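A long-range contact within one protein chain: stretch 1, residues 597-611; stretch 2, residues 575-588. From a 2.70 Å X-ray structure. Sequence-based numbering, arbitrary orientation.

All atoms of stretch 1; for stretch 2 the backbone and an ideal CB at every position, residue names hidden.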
# COMPACT_ATOMS: atom_id res chain seq x y z
N ASN A 597 15.45 8.42 -36.50
CA ASN A 597 16.53 9.41 -36.64
C ASN A 597 16.81 9.39 -38.13
O ASN A 597 17.76 8.75 -38.58
CB ASN A 597 17.75 9.06 -35.76
CG ASN A 597 17.65 9.53 -34.33
OD1 ASN A 597 17.74 10.72 -34.05
ND2 ASN A 597 17.60 8.61 -33.39
N PRO A 598 15.87 9.92 -38.93
CA PRO A 598 15.97 9.77 -40.39
C PRO A 598 17.24 10.32 -41.05
O PRO A 598 17.53 9.94 -42.18
CB PRO A 598 14.75 10.54 -40.91
CG PRO A 598 14.36 11.44 -39.78
CD PRO A 598 14.62 10.62 -38.57
N ASN A 599 18.00 11.19 -40.38
CA ASN A 599 19.19 11.75 -41.04
C ASN A 599 20.49 11.24 -40.40
O ASN A 599 21.55 11.85 -40.63
CB ASN A 599 19.14 13.27 -41.01
CG ASN A 599 17.90 13.81 -41.68
OD1 ASN A 599 17.63 13.53 -42.86
ND2 ASN A 599 17.08 14.53 -40.93
N ILE A 600 20.42 10.10 -39.67
CA ILE A 600 21.57 9.49 -38.99
C ILE A 600 22.50 8.86 -40.04
O ILE A 600 22.07 8.48 -41.13
CB ILE A 600 21.12 8.47 -37.89
CG1 ILE A 600 22.22 8.27 -36.82
CG2 ILE A 600 20.64 7.13 -38.48
CD1 ILE A 600 21.80 7.55 -35.53
N SER A 601 23.79 8.78 -39.69
CA SER A 601 24.87 8.14 -40.45
C SER A 601 25.75 7.48 -39.40
O SER A 601 26.52 8.16 -38.71
CB SER A 601 25.60 9.15 -41.33
OG SER A 601 26.42 8.49 -42.29
N ILE A 602 25.53 6.15 -39.20
CA ILE A 602 26.15 5.32 -38.16
C ILE A 602 26.73 4.01 -38.77
O ILE A 602 26.13 3.39 -39.65
CB ILE A 602 25.10 5.03 -37.04
CG1 ILE A 602 25.73 4.52 -35.73
CG2 ILE A 602 23.90 4.20 -37.52
CD1 ILE A 602 24.83 4.72 -34.47
N ASP A 603 27.93 3.63 -38.28
CA ASP A 603 28.68 2.43 -38.65
C ASP A 603 28.53 1.38 -37.54
O ASP A 603 29.07 1.55 -36.44
CB ASP A 603 30.16 2.80 -38.88
CG ASP A 603 31.02 1.70 -39.50
OD1 ASP A 603 30.68 0.52 -39.34
OD2 ASP A 603 32.06 2.04 -40.12
N LEU A 604 27.82 0.29 -37.83
CA LEU A 604 27.57 -0.78 -36.86
C LEU A 604 28.39 -2.06 -37.17
O LEU A 604 27.99 -3.17 -36.79
CB LEU A 604 26.07 -1.11 -36.83
CG LEU A 604 25.11 0.01 -36.43
CD1 LEU A 604 23.70 -0.50 -36.38
CD2 LEU A 604 25.45 0.57 -35.09
N SER A 605 29.56 -1.88 -37.82
CA SER A 605 30.46 -2.96 -38.24
C SER A 605 30.82 -3.92 -37.13
O SER A 605 30.82 -5.13 -37.36
CB SER A 605 31.75 -2.40 -38.79
OG SER A 605 31.51 -1.74 -40.01
N TYR A 606 31.13 -3.38 -35.93
CA TYR A 606 31.60 -4.14 -34.78
C TYR A 606 30.49 -4.86 -34.05
O TYR A 606 30.74 -5.90 -33.43
CB TYR A 606 32.33 -3.21 -33.78
CG TYR A 606 33.63 -2.58 -34.27
CD1 TYR A 606 34.38 -3.18 -35.28
CD2 TYR A 606 34.15 -1.46 -33.64
CE1 TYR A 606 35.59 -2.62 -35.70
CE2 TYR A 606 35.38 -0.91 -34.04
CZ TYR A 606 36.09 -1.49 -35.07
OH TYR A 606 37.27 -0.92 -35.47
N VAL A 607 29.27 -4.32 -34.10
CA VAL A 607 28.13 -4.90 -33.38
C VAL A 607 27.39 -5.92 -34.27
O VAL A 607 26.62 -6.72 -33.74
CB VAL A 607 27.16 -3.83 -32.81
CG1 VAL A 607 27.89 -2.91 -31.83
CG2 VAL A 607 26.49 -3.02 -33.90
N CYS A 608 27.65 -5.92 -35.60
CA CYS A 608 26.98 -6.80 -36.55
C CYS A 608 27.10 -8.29 -36.14
O CYS A 608 26.06 -8.92 -35.99
CB CYS A 608 27.51 -6.57 -37.96
SG CYS A 608 26.69 -7.57 -39.22
N PRO A 609 28.30 -8.90 -35.92
CA PRO A 609 28.32 -10.33 -35.56
C PRO A 609 27.55 -10.63 -34.27
O PRO A 609 27.07 -11.74 -34.11
CB PRO A 609 29.80 -10.64 -35.38
CG PRO A 609 30.48 -9.34 -35.29
CD PRO A 609 29.68 -8.39 -36.09
N TYR A 610 27.39 -9.62 -33.39
CA TYR A 610 26.62 -9.74 -32.16
C TYR A 610 25.13 -9.72 -32.46
O TYR A 610 24.34 -10.38 -31.77
CB TYR A 610 26.98 -8.61 -31.21
CG TYR A 610 28.32 -8.81 -30.53
CD1 TYR A 610 29.52 -8.39 -31.13
CD2 TYR A 610 28.41 -9.45 -29.29
CE1 TYR A 610 30.76 -8.59 -30.52
CE2 TYR A 610 29.64 -9.64 -28.66
CZ TYR A 610 30.80 -9.19 -29.26
OH TYR A 610 31.99 -9.35 -28.61
N ILE A 611 24.73 -8.96 -33.49
CA ILE A 611 23.35 -8.85 -33.94
C ILE A 611 22.94 -10.23 -34.51
O ILE A 611 22.00 -10.84 -33.98
CB ILE A 611 23.21 -7.67 -34.96
CG1 ILE A 611 23.26 -6.32 -34.22
CG2 ILE A 611 21.93 -7.79 -35.80
CD1 ILE A 611 23.45 -5.07 -35.08
N UNK A 575 14.12 8.83 -31.78
CA UNK A 575 13.13 9.88 -32.07
C UNK A 575 13.75 11.27 -31.82
O UNK A 575 13.22 12.09 -31.07
CB UNK A 575 11.88 9.69 -31.21
N UNK A 576 14.89 11.51 -32.46
CA UNK A 576 15.60 12.79 -32.42
C UNK A 576 15.94 13.15 -33.87
O UNK A 576 15.25 12.68 -34.79
CB UNK A 576 16.85 12.72 -31.55
N UNK A 577 17.00 13.93 -34.08
CA UNK A 577 17.46 14.28 -35.41
C UNK A 577 18.98 14.12 -35.48
O UNK A 577 19.68 14.97 -36.04
CB UNK A 577 17.04 15.71 -35.77
N UNK A 578 19.49 12.99 -34.95
CA UNK A 578 20.91 12.69 -34.93
C UNK A 578 21.39 12.56 -36.38
O UNK A 578 20.69 12.00 -37.22
CB UNK A 578 21.19 11.42 -34.13
N UNK A 579 22.56 13.15 -36.65
CA UNK A 579 23.18 13.20 -37.97
C UNK A 579 24.36 12.23 -38.04
O UNK A 579 24.16 11.02 -37.91
CB UNK A 579 23.64 14.62 -38.29
N UNK A 580 25.58 12.73 -38.25
CA UNK A 580 26.77 11.90 -38.43
C UNK A 580 27.32 11.42 -37.08
O UNK A 580 27.56 12.22 -36.16
CB UNK A 580 27.85 12.68 -39.19
N UNK A 581 27.51 10.09 -37.00
CA UNK A 581 28.09 9.35 -35.89
C UNK A 581 29.47 8.89 -36.37
O UNK A 581 29.55 8.03 -37.27
CB UNK A 581 27.21 8.18 -35.46
N UNK A 582 30.54 9.51 -35.85
CA UNK A 582 31.91 9.25 -36.30
C UNK A 582 32.44 7.94 -35.76
O UNK A 582 32.91 7.14 -36.56
CB UNK A 582 32.84 10.39 -35.88
N UNK A 583 32.41 7.73 -34.43
CA UNK A 583 32.91 6.51 -33.78
C UNK A 583 32.09 5.28 -34.17
O UNK A 583 30.86 5.37 -34.28
CB UNK A 583 32.89 6.68 -32.26
N UNK A 584 32.76 4.15 -34.38
CA UNK A 584 32.09 2.87 -34.63
C UNK A 584 31.47 2.41 -33.32
O UNK A 584 32.10 2.53 -32.27
CB UNK A 584 33.06 1.82 -35.18
N UNK A 585 30.21 1.94 -33.36
CA UNK A 585 29.53 1.49 -32.14
C UNK A 585 30.24 0.23 -31.66
O UNK A 585 30.63 -0.62 -32.47
CB UNK A 585 28.04 1.23 -32.38
N UNK A 586 30.47 0.17 -30.35
CA UNK A 586 31.16 -0.92 -29.67
C UNK A 586 30.16 -1.97 -29.16
O UNK A 586 29.05 -1.61 -28.75
CB UNK A 586 31.99 -0.37 -28.51
N UNK A 587 30.53 -3.27 -29.14
CA UNK A 587 29.57 -4.31 -28.69
C UNK A 587 29.12 -4.21 -27.22
O UNK A 587 28.07 -4.78 -26.90
CB UNK A 587 30.20 -5.69 -28.91
N UNK A 588 29.86 -3.47 -26.36
CA UNK A 588 29.48 -3.32 -24.95
C UNK A 588 28.18 -2.53 -24.84
O UNK A 588 27.43 -2.78 -23.89
CB UNK A 588 30.59 -2.63 -24.16

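At 575, phi/psi of 57/53 is left-handed, a region glycine, asparagine or aspartate enters most easily, and nothing of stretch 1 lies within 5.5 Å of the ideal CB; the residue is Ser-575. At 576 the ideal CB sits 3.3 Å from Asn-597 OD1. That oxygen chiefly engages backbone, so the side chain is loosely specified; it is Asn-576, whose N makes a weak bond to Asn-597 OD1 (3.4 Å).

Position 577 points its CB away, yet Asn-599 ND2 lies 5.3 Å from it, so a short acceptor could turn back: aspartate or asparagine. Asp-577 does so, with chi1 t; Asn-599 ND2 donates to Asp-577 OD1 at 2.9 Å and 166°, and a water links that OD1 to Asn-599 N.

At 578 the ideal CB lies 4.2 Å from Ile-600 CD1, which favours valine, leucine or isoleucine. Ile-578 places CG2 4.0 Å from Ile-600 CD1, while its N donates to Asn-597 OD1 (3.0 Å, 167°).

Position 579 has its CB 4.2 Å from Asn-599 O but directed away overall; a long polar chain could fold back over Asn-599. Arg-579 lays one guanidinium face over Asn-599 ND2 and forms a salt bridge with Asp-577 (NH2 to OD2, 2.7 Å). Its backbone O accepts from Ser-601 N at 2.9 Å.

Position 580, in a single bridge with Ser-601, points away, so many residues would suit; Lys-580 bonds through NZ to the side chain of 582.

At 581 the CB points toward stretch 1, 4.0 Å from Ile-602 CG1 and 5.2 Å from Ile-600 CG1. A compact aliphatic fits: Val-581 contacts Ile-602 CG1 through CG1 (3.9 Å) and Ile-600 CG1 through CG2 (4.0 Å), and its N donates to Ser-601 O (2.8 Å).

Positions 582 and 583 point away and are unconstrained: Asn-582 and Glu-583.

At 584 the CB is 3.8 Å from Tyr-606 CE2, with the Asp-603 carboxylate nearby; a long aliphatic or basic chain suits. Lys-584, extended beyond chi1, sets CD over the Tyr-606 ring, 3.8 Å from its centroid and 22° off the normal.

At 585 the CB points at Leu-604 CD2 (3.8 Å) and Val-607 CG1 (4.2 Å), calling for a branched aliphatic. Ile-585 CG1 reaches Leu-604 CD2 at 3.5 Å and Ile-602 CD1 at 3.7 Å; CG2 meets Val-607 CG1 at 3.8 Å.

Position 586 points away: Thr-586. At 587, phi of -63° permits proline, and the CB is 3.4 Å from Tyr-610 CE1, already in tight contact, so there is little room toward the ring and a compact side chain such as proline or alanine suits. Pro-587 CB makes a CH-pi contact over the face of the Tyr-610 ring, 3.6 Å from its centroid and 20° off the normal. Position 588 points away: Asn-588.

Stretch 2 575-588: SNDIRKVNEKITPN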
# COMPACT_ATOMS: atom_id res chain seq x y z
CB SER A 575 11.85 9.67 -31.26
OG SER A 575 10.78 10.42 -31.79
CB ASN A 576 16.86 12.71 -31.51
CG ASN A 576 16.58 12.72 -30.03
OD1 ASN A 576 16.04 13.67 -29.48
ND2 ASN A 576 17.02 11.70 -29.33
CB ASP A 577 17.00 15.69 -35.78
CG ASP A 577 17.08 16.03 -37.26
OD1 ASP A 577 17.34 15.11 -38.07
OD2 ASP A 577 16.86 17.22 -37.60
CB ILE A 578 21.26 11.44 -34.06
CG1 ILE A 578 20.70 11.57 -32.62
CG2 ILE A 578 22.77 11.12 -34.05
CD1 ILE A 578 21.07 12.85 -31.79
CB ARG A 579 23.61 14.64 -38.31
CG ARG A 579 22.53 15.70 -38.13
CD ARG A 579 21.34 15.49 -39.03
NE ARG A 579 20.32 16.51 -38.82
CZ ARG A 579 19.59 17.06 -39.78
NH1 ARG A 579 19.76 16.69 -41.05
NH2 ARG A 579 18.69 17.99 -39.50
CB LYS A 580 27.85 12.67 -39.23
CG LYS A 580 29.21 11.98 -39.46
CD LYS A 580 29.20 10.83 -40.47
CE LYS A 580 30.59 10.49 -40.99
NZ LYS A 580 31.52 9.99 -39.92
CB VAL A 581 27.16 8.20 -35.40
CG1 VAL A 581 27.78 7.46 -34.22
CG2 VAL A 581 25.78 8.73 -35.03
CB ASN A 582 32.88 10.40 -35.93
CG ASN A 582 32.61 11.73 -36.62
OD1 ASN A 582 32.25 11.80 -37.81
ND2 ASN A 582 32.83 12.82 -35.89
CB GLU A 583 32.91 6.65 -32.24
CG GLU A 583 31.54 6.97 -31.60
CD GLU A 583 31.57 7.43 -30.16
OE1 GLU A 583 32.52 7.09 -29.43
OE2 GLU A 583 30.62 8.14 -29.75
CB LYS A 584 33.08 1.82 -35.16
CG LYS A 584 33.41 1.98 -36.63
CD LYS A 584 34.34 0.86 -37.06
CE LYS A 584 34.93 1.06 -38.43
NZ LYS A 584 36.05 0.11 -38.67
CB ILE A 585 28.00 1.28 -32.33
CG1 ILE A 585 27.34 2.56 -32.88
CG2 ILE A 585 27.30 0.78 -31.04
CD1 ILE A 585 27.48 3.85 -32.02
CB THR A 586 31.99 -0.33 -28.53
OG1 THR A 586 31.15 0.42 -27.64
CG2 THR A 586 33.11 0.54 -29.04
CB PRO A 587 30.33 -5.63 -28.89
CG PRO A 587 31.72 -5.28 -29.17
CD PRO A 587 31.78 -3.87 -29.64
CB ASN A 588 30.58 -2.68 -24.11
CG ASN A 588 30.34 -2.78 -22.60
OD1 ASN A 588 30.04 -3.86 -22.04
ND2 ASN A 588 30.48 -1.66 -21.89
O HOH W 1 18.05 12.49 -37.96
O HOH W 2 29.47 5.36 -36.53
O HOH W 3 30.39 -0.64 -35.09
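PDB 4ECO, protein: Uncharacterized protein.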